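Local coordinates for protein nicotinate-nucleotide--dimethylbenzimidazole phosphoribosyltransferase (Thermus thermophilus HB8, PDB 1WX1) that probably catalyses transfer of the phosphoribosyl group of nicotinate mononucleotide to 5,6-dimethylbenzimidazole, making alpha-ribazole 5'-phosphate for cobalamin biosynthesis, at residues R269-A274 and L287-R293; V29-A34 and A318-L322; A159-M163 and D250-V254; Y25-V29 and L292-L296. One frame throughout, in Å; residues are numbered along the deposited sequence.

Interaction 1 of 4, residues R269-A274 and L287-R293; sequences RDHLFA and LEALGLR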
loop_
_atom_site.group_PDB
_atom_site.type_symbol
_atom_site.label_atom_id
_atom_site.label_comp_id
_atom_site.label_asym_id
_atom_site.label_seq_id
_atom_site.Cartn_x
_atom_site.Cartn_y
_atom_site.Cartn_z
ATOM N N ARG A 269 -13.480 18.348 0.416
ATOM C CA ARG A 269 -13.002 17.394 -0.568
ATOM C C ARG A 269 -11.498 17.501 -0.819
ATOM O O ARG A 269 -10.844 16.498 -1.083
ATOM C CB ARG A 269 -13.743 17.596 -1.882
ATOM C CG ARG A 269 -13.441 16.545 -2.940
ATOM C CD ARG A 269 -14.096 16.966 -4.250
ATOM N NE ARG A 269 -13.194 17.749 -5.088
ATOM C CZ ARG A 269 -12.005 17.309 -5.507
ATOM N NH1 ARG A 269 -11.577 16.090 -5.166
ATOM N NH2 ARG A 269 -11.233 18.086 -6.253
ATOM N N ASP A 270 -10.950 18.712 -0.737
ATOM C CA ASP A 270 -9.517 18.935 -0.966
ATOM C C ASP A 270 -8.624 18.312 0.103
ATOM O O ASP A 270 -7.419 18.162 -0.101
ATOM C CB ASP A 270 -9.216 20.435 -1.052
ATOM C CG ASP A 270 -9.957 21.107 -2.180
ATOM O OD1 ASP A 270 -9.961 20.549 -3.298
ATOM O OD2 ASP A 270 -10.533 22.190 -1.946
ATOM N N HIS A 271 -9.213 17.943 1.235
ATOM C CA HIS A 271 -8.454 17.338 2.327
ATOM C C HIS A 271 -8.559 15.817 2.356
ATOM O O HIS A 271 -7.904 15.164 3.173
ATOM C CB HIS A 271 -8.943 17.873 3.675
ATOM C CG HIS A 271 -8.494 19.267 3.976
ATOM N ND1 HIS A 271 -7.711 19.576 5.069
ATOM C CD2 HIS A 271 -8.728 20.440 3.340
ATOM C CE1 HIS A 271 -7.485 20.876 5.093
ATOM N NE2 HIS A 271 -8.093 21.424 4.054
ATOM N N LEU A 272 -9.385 15.262 1.472
ATOM C CA LEU A 272 -9.606 13.818 1.423
ATOM C C LEU A 272 -8.644 13.012 0.562
ATOM O O LEU A 272 -8.266 13.421 -0.538
ATOM C CB LEU A 272 -11.029 13.510 0.939
ATOM C CG LEU A 272 -12.233 13.969 1.766
ATOM C CD1 LEU A 272 -13.523 13.525 1.067
ATOM C CD2 LEU A 272 -12.148 13.383 3.167
ATOM N N PHE A 273 -8.274 11.845 1.080
ATOM C CA PHE A 273 -7.405 10.904 0.395
ATOM C C PHE A 273 -8.113 9.556 0.471
ATOM O O PHE A 273 -8.498 9.113 1.560
ATOM C CB PHE A 273 -6.048 10.823 1.095
ATOM C CG PHE A 273 -5.228 12.076 0.957
ATOM C CD1 PHE A 273 -4.325 12.219 -0.095
ATOM C CD2 PHE A 273 -5.399 13.132 1.846
ATOM C CE1 PHE A 273 -3.599 13.402 -0.258
ATOM C CE2 PHE A 273 -4.682 14.321 1.694
ATOM C CZ PHE A 273 -3.781 14.455 0.637
ATOM N N ALA A 274 -8.297 8.906 -0.672
ATOM C CA ALA A 274 -8.966 7.612 -0.680
ATOM C C ALA A 274 -7.968 6.519 -0.321
ATOM O O ALA A 274 -7.069 6.198 -1.107
ATOM C CB ALA A 274 -9.586 7.340 -2.051
ATOM N N LEU A 287 -16.226 7.317 -4.846
ATOM C CA LEU A 287 -14.905 7.860 -5.127
ATOM C C LEU A 287 -14.902 8.659 -6.427
ATOM O O LEU A 287 -14.206 9.671 -6.537
ATOM C CB LEU A 287 -13.869 6.737 -5.183
ATOM C CG LEU A 287 -13.621 6.023 -3.846
ATOM C CD1 LEU A 287 -12.517 5.007 -4.021
ATOM C CD2 LEU A 287 -13.241 7.039 -2.767
ATOM N N GLU A 288 -15.677 8.210 -7.409
ATOM C CA GLU A 288 -15.763 8.930 -8.678
ATOM C C GLU A 288 -16.466 10.268 -8.441
ATOM O O GLU A 288 -16.053 11.296 -8.972
ATOM C CB GLU A 288 -16.525 8.101 -9.721
ATOM C CG GLU A 288 -15.744 6.898 -10.236
ATOM C CD GLU A 288 -14.500 7.298 -11.034
ATOM O OE1 GLU A 288 -14.639 7.866 -12.140
ATOM O OE2 GLU A 288 -13.376 7.048 -10.557
ATOM N N ALA A 289 -17.517 10.258 -7.626
ATOM C CA ALA A 289 -18.248 11.484 -7.326
ATOM C C ALA A 289 -17.334 12.479 -6.615
ATOM O O ALA A 289 -17.465 13.697 -6.779
ATOM C CB ALA A 289 -19.464 11.172 -6.452
ATOM N N LEU A 290 -16.406 11.953 -5.822
ATOM C CA LEU A 290 -15.469 12.794 -5.087
ATOM C C LEU A 290 -14.246 13.122 -5.939
ATOM O O LEU A 290 -13.475 14.015 -5.603
ATOM C CB LEU A 290 -15.029 12.089 -3.798
ATOM C CG LEU A 290 -16.053 12.066 -2.655
ATOM C CD1 LEU A 290 -15.671 11.011 -1.629
ATOM C CD2 LEU A 290 -16.138 13.440 -2.017
ATOM N N GLY A 291 -14.080 12.392 -7.040
ATOM C CA GLY A 291 -12.943 12.613 -7.916
ATOM C C GLY A 291 -11.640 12.181 -7.266
ATOM O O GLY A 291 -10.610 12.837 -7.420
ATOM N N LEU A 292 -11.679 11.067 -6.542
ATOM C CA LEU A 292 -10.498 10.568 -5.852
ATOM C C LEU A 292 -10.033 9.212 -6.359
ATOM O O LEU A 292 -10.844 8.346 -6.692
ATOM C CB LEU A 292 -10.784 10.472 -4.349
ATOM C CG LEU A 292 -11.205 11.767 -3.658
ATOM C CD1 LEU A 292 -11.643 11.477 -2.225
ATOM C CD2 LEU A 292 -10.039 12.751 -3.681
ATOM N N ARG A 293 -8.716 9.031 -6.403
ATOM C CA ARG A 293 -8.121 7.776 -6.841
ATOM C C ARG A 293 -7.690 6.985 -5.611
ATOM O O ARG A 293 -6.965 7.494 -4.762
ATOM C CB ARG A 293 -6.897 8.036 -7.722
ATOM C CG ARG A 293 -6.171 6.775 -8.166
ATOM C CD ARG A 293 -4.907 7.129 -8.936
ATOM N NE ARG A 293 -4.210 5.958 -9.464
ATOM C CZ ARG A 293 -3.733 4.962 -8.722
ATOM N NH1 ARG A 293 -3.874 4.980 -7.403
ATOM N NH2 ARG A 293 -3.104 3.948 -9.305
HETATM O O HOH W 1 -6.934 9.788 -2.920
#

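Interaction 2 of 4, residues V29-A34 and A318-L322; sequences VALRLA and AARIL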
loop_
_atom_site.group_PDB
_atom_site.type_symbol
_atom_site.label_atom_id
_atom_site.label_comp_id
_atom_site.label_asym_id
_atom_site.label_seq_id
_atom_site.Cartn_x
_atom_site.Cartn_y
_atom_site.Cartn_z
ATOM N N VAL A 29 0.013 12.861 -4.409
ATOM C CA VAL A 29 -0.301 12.801 -2.988
ATOM C C VAL A 29 0.614 13.761 -2.227
ATOM O O VAL A 29 0.158 14.549 -1.399
ATOM C CB VAL A 29 -0.101 11.364 -2.441
ATOM C CG1 VAL A 29 -0.322 11.344 -0.931
ATOM C CG2 VAL A 29 -1.077 10.402 -3.129
ATOM N N ALA A 30 1.909 13.692 -2.520
ATOM C CA ALA A 30 2.893 14.558 -1.868
ATOM C C ALA A 30 2.545 16.032 -2.062
ATOM O O ALA A 30 2.589 16.829 -1.121
ATOM C CB ALA A 30 4.293 14.277 -2.428
ATOM N N LEU A 31 2.203 16.399 -3.293
ATOM C CA LEU A 31 1.860 17.786 -3.595
ATOM C C LEU A 31 0.637 18.247 -2.818
ATOM O O LEU A 31 0.585 19.377 -2.335
ATOM C CB LEU A 31 1.607 17.952 -5.090
ATOM C CG LEU A 31 2.779 17.586 -6.003
ATOM C CD1 LEU A 31 2.355 17.744 -7.464
ATOM C CD2 LEU A 31 3.972 18.480 -5.688
ATOM N N ARG A 32 -0.358 17.377 -2.700
ATOM C CA ARG A 32 -1.561 17.742 -1.965
ATOM C C ARG A 32 -1.230 17.925 -0.489
ATOM O O ARG A 32 -1.695 18.871 0.145
ATOM C CB ARG A 32 -2.643 16.672 -2.145
ATOM C CG ARG A 32 -3.155 16.541 -3.573
ATOM C CD ARG A 32 -4.321 15.554 -3.651
ATOM N NE ARG A 32 -5.434 15.993 -2.816
ATOM C CZ ARG A 32 -6.354 15.181 -2.303
ATOM N NH1 ARG A 32 -6.300 13.873 -2.537
ATOM N NH2 ARG A 32 -7.323 15.680 -1.544
ATOM N N LEU A 33 -0.417 17.026 0.056
ATOM C CA LEU A 33 -0.021 17.116 1.457
ATOM C C LEU A 33 0.720 18.427 1.717
ATOM O O LEU A 33 0.477 19.103 2.722
ATOM C CB LEU A 33 0.863 15.922 1.829
ATOM C CG LEU A 33 0.120 14.580 1.831
ATOM C CD1 LEU A 33 1.097 13.430 2.047
ATOM C CD2 LEU A 33 -0.951 14.605 2.933
ATOM N N ALA A 34 1.626 18.787 0.813
ATOM C CA ALA A 34 2.379 20.029 0.959
ATOM C C ALA A 34 1.437 21.225 0.982
ATOM O O ALA A 34 1.571 22.115 1.822
ATOM C CB ALA A 34 3.383 20.176 -0.188
ATOM N N ALA A 318 4.803 9.365 0.896
ATOM C CA ALA A 318 4.562 10.407 -0.090
ATOM C C ALA A 318 5.107 11.750 0.399
ATOM O O ALA A 318 5.759 12.476 -0.352
ATOM C CB ALA A 318 3.063 10.516 -0.374
ATOM N N ALA A 319 4.845 12.076 1.659
ATOM C CA ALA A 319 5.322 13.336 2.224
ATOM C C ALA A 319 6.848 13.436 2.169
ATOM O O ALA A 319 7.394 14.505 1.901
ATOM C CB ALA A 319 4.838 13.478 3.668
ATOM N N ARG A 320 7.530 12.317 2.412
ATOM C CA ARG A 320 8.991 12.285 2.398
ATOM C C ARG A 320 9.609 12.486 1.011
ATOM O O ARG A 320 10.786 12.828 0.899
ATOM C CB ARG A 320 9.499 10.960 2.978
ATOM C CG ARG A 320 9.119 10.718 4.436
ATOM C CD ARG A 320 9.607 11.843 5.339
ATOM N NE ARG A 320 11.044 12.087 5.206
ATOM C CZ ARG A 320 11.723 12.957 5.950
ATOM N NH1 ARG A 320 11.096 13.663 6.884
ATOM N NH2 ARG A 320 13.027 13.126 5.760
ATOM N N ILE A 321 8.832 12.270 -0.044
ATOM C CA ILE A 321 9.361 12.448 -1.396
ATOM C C ILE A 321 9.964 13.835 -1.561
ATOM O O ILE A 321 11.047 13.988 -2.127
ATOM C CB ILE A 321 8.264 12.262 -2.477
ATOM C CG1 ILE A 321 7.805 10.805 -2.512
ATOM C CG2 ILE A 321 8.808 12.667 -3.845
ATOM C CD1 ILE A 321 6.627 10.551 -3.439
ATOM N N LEU A 322 9.263 14.843 -1.053
ATOM C CA LEU A 322 9.716 16.224 -1.163
ATOM C C LEU A 322 10.949 16.521 -0.309
ATOM O O LEU A 322 11.526 17.603 -0.395
ATOM C CB LEU A 322 8.563 17.172 -0.821
ATOM C CG LEU A 322 7.500 17.219 -1.931
ATOM C CD1 LEU A 322 6.181 17.764 -1.404
ATOM C CD2 LEU A 322 8.020 18.074 -3.080
#

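Interaction 3 of 4, residues A159-M163 and D250-V254; sequences AAGDM and DGFPV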
loop_
_atom_site.group_PDB
_atom_site.type_symbol
_atom_site.label_atom_id
_atom_site.label_comp_id
_atom_site.label_asym_id
_atom_site.label_seq_id
_atom_site.Cartn_x
_atom_site.Cartn_y
_atom_site.Cartn_z
ATOM N N ALA A 159 -8.394 9.360 10.128
ATOM C CA ALA A 159 -9.238 8.459 9.362
ATOM C C ALA A 159 -10.467 8.148 10.202
ATOM O O ALA A 159 -10.463 8.345 11.418
ATOM C CB ALA A 159 -8.487 7.174 9.045
ATOM N N ALA A 160 -11.527 7.684 9.549
ATOM C CA ALA A 160 -12.735 7.311 10.264
ATOM C C ALA A 160 -12.966 5.841 9.962
ATOM O O ALA A 160 -12.558 5.338 8.909
ATOM C CB ALA A 160 -13.931 8.145 9.795
ATOM N N GLY A 161 -13.593 5.152 10.908
ATOM C CA GLY A 161 -13.903 3.746 10.738
ATOM C C GLY A 161 -15.366 3.550 11.097
ATOM O O GLY A 161 -15.955 4.385 11.795
ATOM N N ASP A 162 -15.953 2.453 10.634
ATOM C CA ASP A 162 -17.356 2.167 10.909
ATOM C C ASP A 162 -17.553 0.776 11.496
ATOM O O ASP A 162 -16.799 -0.148 11.210
ATOM C CB ASP A 162 -18.156 2.208 9.613
ATOM C CG ASP A 162 -17.768 1.076 8.675
ATOM O OD1 ASP A 162 -16.596 1.045 8.232
ATOM O OD2 ASP A 162 -18.624 0.205 8.396
ATOM N N MET A 163 -18.577 0.634 12.325
ATOM C CA MET A 163 -18.922 -0.667 12.877
ATOM C C MET A 163 -20.416 -0.615 13.134
ATOM O O MET A 163 -20.888 0.148 13.977
ATOM C CB MET A 163 -18.168 -0.967 14.171
ATOM C CG MET A 163 -18.444 -2.381 14.729
ATOM S SD MET A 163 -18.035 -3.758 13.589
ATOM C CE MET A 163 -19.612 -4.650 13.503
ATOM N N ASP A 250 -12.014 5.328 4.276
ATOM C CA ASP A 250 -11.965 3.883 4.386
ATOM C C ASP A 250 -12.915 3.320 3.324
ATOM O O ASP A 250 -12.843 3.711 2.155
ATOM C CB ASP A 250 -12.386 3.412 5.785
ATOM C CG ASP A 250 -12.205 1.912 5.968
ATOM O OD1 ASP A 250 -11.176 1.394 5.492
ATOM O OD2 ASP A 250 -13.077 1.255 6.583
ATOM N N GLY A 251 -13.820 2.439 3.737
ATOM C CA GLY A 251 -14.737 1.816 2.796
ATOM C C GLY A 251 -16.038 2.522 2.470
ATOM O O GLY A 251 -16.168 3.729 2.640
ATOM N N PHE A 252 -17.014 1.735 2.016
ATOM C CA PHE A 252 -18.326 2.225 1.599
ATOM C C PHE A 252 -19.101 3.036 2.651
ATOM O O PHE A 252 -19.511 4.168 2.383
ATOM C CB PHE A 252 -19.157 1.028 1.090
ATOM C CG PHE A 252 -20.466 1.404 0.443
ATOM C CD1 PHE A 252 -21.663 0.844 0.893
ATOM C CD2 PHE A 252 -20.507 2.290 -0.626
ATOM C CE1 PHE A 252 -22.879 1.158 0.282
ATOM C CE2 PHE A 252 -21.718 2.612 -1.246
ATOM C CZ PHE A 252 -22.908 2.046 -0.789
ATOM N N PRO A 253 -19.312 2.476 3.857
ATOM C CA PRO A 253 -20.048 3.227 4.882
ATOM C C PRO A 253 -19.296 4.485 5.323
ATOM O O PRO A 253 -19.890 5.553 5.475
ATOM C CB PRO A 253 -20.202 2.205 6.015
ATOM C CG PRO A 253 -20.217 0.884 5.278
ATOM C CD PRO A 253 -19.093 1.083 4.287
ATOM N N VAL A 254 -17.987 4.365 5.523
ATOM C CA VAL A 254 -17.195 5.526 5.933
ATOM C C VAL A 254 -17.236 6.614 4.864
ATOM O O VAL A 254 -17.374 7.796 5.167
ATOM C CB VAL A 254 -15.720 5.133 6.217
ATOM C CG1 VAL A 254 -14.839 6.386 6.291
ATOM C CG2 VAL A 254 -15.645 4.365 7.541
HETATM O O HOH W 2 -16.107 1.700 5.543
#

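Interaction 4 of 4, residues Y25-V29 and L292-L296; sequences YLEEV and LRPLL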
loop_
_atom_site.group_PDB
_atom_site.type_symbol
_atom_site.label_atom_id
_atom_site.label_comp_id
_atom_site.label_asym_id
_atom_site.label_seq_id
_atom_site.Cartn_x
_atom_site.Cartn_y
_atom_site.Cartn_z
ATOM N N TYR A 25 1.600 7.894 -8.826
ATOM C CA TYR A 25 0.520 8.534 -8.081
ATOM C C TYR A 25 0.931 9.130 -6.742
ATOM O O TYR A 25 0.252 10.012 -6.223
ATOM C CB TYR A 25 -0.631 7.550 -7.856
ATOM C CG TYR A 25 -1.812 8.178 -7.144
ATOM C CD1 TYR A 25 -2.460 7.510 -6.108
ATOM C CD2 TYR A 25 -2.263 9.457 -7.490
ATOM C CE1 TYR A 25 -3.525 8.098 -5.424
ATOM C CE2 TYR A 25 -3.327 10.054 -6.811
ATOM C CZ TYR A 25 -3.951 9.366 -5.779
ATOM O OH TYR A 25 -4.998 9.935 -5.090
ATOM N N LEU A 26 2.031 8.655 -6.171
ATOM C CA LEU A 26 2.466 9.189 -4.886
ATOM C C LEU A 26 2.937 10.633 -5.001
ATOM O O LEU A 26 2.924 11.371 -4.017
ATOM C CB LEU A 26 3.576 8.321 -4.286
ATOM C CG LEU A 26 3.169 6.916 -3.833
ATOM C CD1 LEU A 26 4.352 6.230 -3.154
ATOM C CD2 LEU A 26 1.984 7.006 -2.870
ATOM N N GLU A 27 3.344 11.047 -6.198
ATOM C CA GLU A 27 3.802 12.419 -6.381
ATOM C C GLU A 27 2.639 13.390 -6.183
ATOM O O GLU A 27 2.792 14.428 -5.544
ATOM C CB GLU A 27 4.426 12.603 -7.772
ATOM C CG GLU A 27 5.612 11.675 -8.030
ATOM C CD GLU A 27 6.369 12.017 -9.306
ATOM O OE1 GLU A 27 7.275 11.244 -9.687
ATOM O OE2 GLU A 27 6.061 13.057 -9.924
ATOM N N GLU A 28 1.472 13.047 -6.720
ATOM C CA GLU A 28 0.300 13.906 -6.576
ATOM C C GLU A 28 -0.084 13.991 -5.098
ATOM O O GLU A 28 -0.459 15.050 -4.596
ATOM C CB GLU A 28 -0.875 13.350 -7.387
ATOM C CG GLU A 28 -2.053 14.311 -7.484
ATOM C CD GLU A 28 -3.117 13.834 -8.463
ATOM O OE1 GLU A 28 -2.743 13.334 -9.543
ATOM O OE2 GLU A 28 -4.326 13.970 -8.164
ATOM N N VAL A 29 0.013 12.861 -4.409
ATOM C CA VAL A 29 -0.301 12.801 -2.988
ATOM C C VAL A 29 0.614 13.761 -2.227
ATOM O O VAL A 29 0.158 14.549 -1.399
ATOM C CB VAL A 29 -0.101 11.364 -2.441
ATOM C CG1 VAL A 29 -0.322 11.344 -0.931
ATOM C CG2 VAL A 29 -1.077 10.402 -3.129
ATOM N N LEU A 292 -11.679 11.067 -6.542
ATOM C CA LEU A 292 -10.498 10.568 -5.852
ATOM C C LEU A 292 -10.033 9.212 -6.359
ATOM O O LEU A 292 -10.844 8.346 -6.692
ATOM C CB LEU A 292 -10.784 10.472 -4.349
ATOM C CG LEU A 292 -11.205 11.767 -3.658
ATOM C CD1 LEU A 292 -11.643 11.477 -2.225
ATOM C CD2 LEU A 292 -10.039 12.751 -3.681
ATOM N N ARG A 293 -8.716 9.031 -6.403
ATOM C CA ARG A 293 -8.121 7.776 -6.841
ATOM C C ARG A 293 -7.690 6.985 -5.611
ATOM O O ARG A 293 -6.965 7.494 -4.762
ATOM C CB ARG A 293 -6.897 8.036 -7.722
ATOM C CG ARG A 293 -6.171 6.775 -8.166
ATOM C CD ARG A 293 -4.907 7.129 -8.936
ATOM N NE ARG A 293 -4.210 5.958 -9.464
ATOM C CZ ARG A 293 -3.733 4.962 -8.722
ATOM N NH1 ARG A 293 -3.874 4.980 -7.403
ATOM N NH2 ARG A 293 -3.104 3.948 -9.305
ATOM N N PRO A 294 -8.135 5.726 -5.503
ATOM C CA PRO A 294 -7.800 4.848 -4.375
ATOM C C PRO A 294 -6.309 4.503 -4.363
ATOM O O PRO A 294 -5.737 4.154 -5.397
ATOM C CB PRO A 294 -8.658 3.606 -4.622
ATOM C CG PRO A 294 -9.745 4.085 -5.553
ATOM C CD PRO A 294 -9.042 5.050 -6.447
ATOM N N LEU A 295 -5.684 4.594 -3.196
ATOM C CA LEU A 295 -4.264 4.279 -3.077
ATOM C C LEU A 295 -4.012 2.778 -3.097
ATOM O O LEU A 295 -3.046 2.313 -3.696
ATOM C CB LEU A 295 -3.700 4.861 -1.782
ATOM C CG LEU A 295 -3.489 6.370 -1.779
ATOM C CD1 LEU A 295 -3.120 6.839 -0.381
ATOM C CD2 LEU A 295 -2.393 6.717 -2.769
ATOM N N LEU A 296 -4.885 2.030 -2.430
ATOM C CA LEU A 296 -4.762 0.580 -2.350
ATOM C C LEU A 296 -5.962 -0.129 -2.964
ATOM O O LEU A 296 -7.070 0.406 -2.988
ATOM C CB LEU A 296 -4.656 0.143 -0.886
ATOM C CG LEU A 296 -3.478 0.665 -0.064
ATOM C CD1 LEU A 296 -3.712 0.370 1.418
ATOM C CD2 LEU A 296 -2.196 0.015 -0.555
HETATM O O HOH W 1 -6.934 9.788 -2.920
HETATM O O HOH W 3 -7.080 11.371 -5.783
#

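Interaction 1 of 4, residues R269-A274 and L287-R293
Strand 272-274, at one edge of the chain's parallel sheet, is covered here by the end of helix 281-290 and the turn that follows it. The best fit is round Ala-274: its small CB enters a hollow bounded by Leu-287 CD2 at 3.7 Å, Leu-292 CB at 4.1 Å and Arg-293 O at 3.8 Å. Leu-292 is the bump in return, its CD1 lying 3.8 Å from Leu-272 CB and its CD2 3.7 Å from Leu-272 O. Leu-272 CD1 also meets Leu-290 CD2 at 4.0 Å. A Schellman motif gives the turn its shape: Gly-291, with positive phi, ends the helix, and Leu-292 N bonds back to Leu-287 O, so the chain turns to run beside the strand. Water 1 takes a hydrogen bond from Ala-274 N (2.8 Å) and gives one to Arg-293 O (2.9 Å). The direct polar link, Arg-269 NH1 to Leu-290 O at 2.8 Å, is weak, which suggests that apolar packing of the buried leucines and Ala-274 contributes more than direct polar bonding.

Interaction 2 of 4, residues V29-A34 and A318-L322
This is helix-helix packing: helix 24-37, near the start of the chain, lies against the last part of helix 306-321 and Leu-322, and small residues let the backbones come close, with the CA atoms of Ala-30 and Ala-318 4.8 Å apart. The contacts between side chains are all apolar. Val-29 CG1 presses on Ala-318 CB at 3.5 Å, and Leu-33 CD1 spans Ala-318 CB (4.3 Å) and Ala-319 CB (4.1 Å). On another flank Leu-322 CD1 reaches Ala-30 CB at 4.1 Å and Ala-34 CB at 3.9 Å. Polar groups work outside the interface. Arg-32 turns to the sheet side, where NH2 bonds to the carbonyls of Asp-270 and Leu-272, while Arg-320 bonds to Gln-87 of the second subunit, whose Phe-88 packs on Ile-321. Last come contacts of side chain on backbone. Leu-322 CD1 lies 3.7 Å from Ala-30 O, and the tightest approach of all puts Ala-30 CB just 3.1 Å from Ala-318 O, the carbonyl that also accepts a hydrogen bond from Ile-321 N, three residues on.

Interaction 3 of 4, residues A159-M163 and D250-V254
A buried strand-to-helix contact, built from both packing and shared water, joins the C-terminal end of strand 157-163 to the first turn of helix 252-264, its centre about 4 Å from the centre of the folded chain. The helix follows strand 247-249, the parallel neighbour of 157-163 in the sheet, with Gly-251 at its N-cap. Val-254 supplies the packing: CG1 lies 4.0 Å from Ala-160 CB, while CG2 covers the strand backbone, 3.5 Å from Ala-160 O and 3.7 Å from Gly-161 C. Pro-253 CB adds a contact at 3.5 Å with Asp-162 OD2. The striking feature is a pair of carboxylates side by side, Asp-162 OD1 being 3.9 Å from Asp-250 OD2. Water 2 sits between them, donating to Asp-162 OD1 (2.8 Å) and Asp-250 OD2 (3.2 Å) and accepting from Val-254 N (3.3 Å). The main partners of both acids lie elsewhere: Asp-162 bonds to the Asn-167 side chain and Glu-304 N, Asp-250 to the backbone nitrogens of Gly-305 and Ala-308. The two aspartates thus bond to backbone nitrogens between Glu-304 and Ala-308, where helix 306-321 begins, and the Asp-162 side chain is about 6 Å from that of Glu-304, the predicted proton acceptor. Such a gathering of loops and helix starts at the carboxyl ends of the strands is where active sites of parallel alpha/beta folds commonly form.

Interaction 4 of 4, residues Y25-V29 and L292-L296
An arginine laid flat on a tyrosine dominates this contact. Arg-293 CD sits over the face of the Tyr-25 ring, 3.6 Å from its centroid and 6° off the normal, a nearly ideal CH-pi arrangement, and the guanidinium follows with its own face over Tyr-25 CG, bringing NH1 to 3.2 Å from Tyr-25 CD1. With chi1 to chi3 all t, Arg-293 stretches along the ring, and its NH2 makes a weak hydrogen bond to Asp-297 O of the second subunit. Leu-295 adds the apolar part: its CD2 lies 3.9 Å from Val-29 CG2 and 4.4 Å from Leu-26 CD2. At the tip of the ring two waters join the hydroxyl to the loop backbone. Water 1 is 2.9 Å from Tyr-25 OH and donates to Arg-293 O at 2.9 Å; water 3 is 2.6 Å from the same OH and accepts from Arg-293 N at 2.9 Å. Tyr-25 thus meets Arg-293 in two ways, and the loop meets the helix through Arg-293 and Leu-295 in similar measure, mixing CH-pi, water-mediated and apolar contact.

How the interactions relate
Interactions 1, 2 and 4 form a connected group. Interaction 4 lies about 10 Å, centre to centre, from both others, sharing Leu-292, Arg-293 and water 1 with interaction 1, and Val-29 on helix 24-37 with interaction 2. Arg-32 ties interaction 2 to interaction 1 directly, and Ala-274 O probably bonds Leu-295 N between 1 and 4. Interaction 3 stands apart, 14 Å from interaction 1 between centres, linked through the parallel sheet. Along the chain, interaction 3 closes before interaction 1 opens, both nest inside the loop closed by interaction 2, and interactions 2 and 4 cross. Helix 24-37 thus packs on late elements beside the second subunit, away from the predicted proton acceptor near interaction 3.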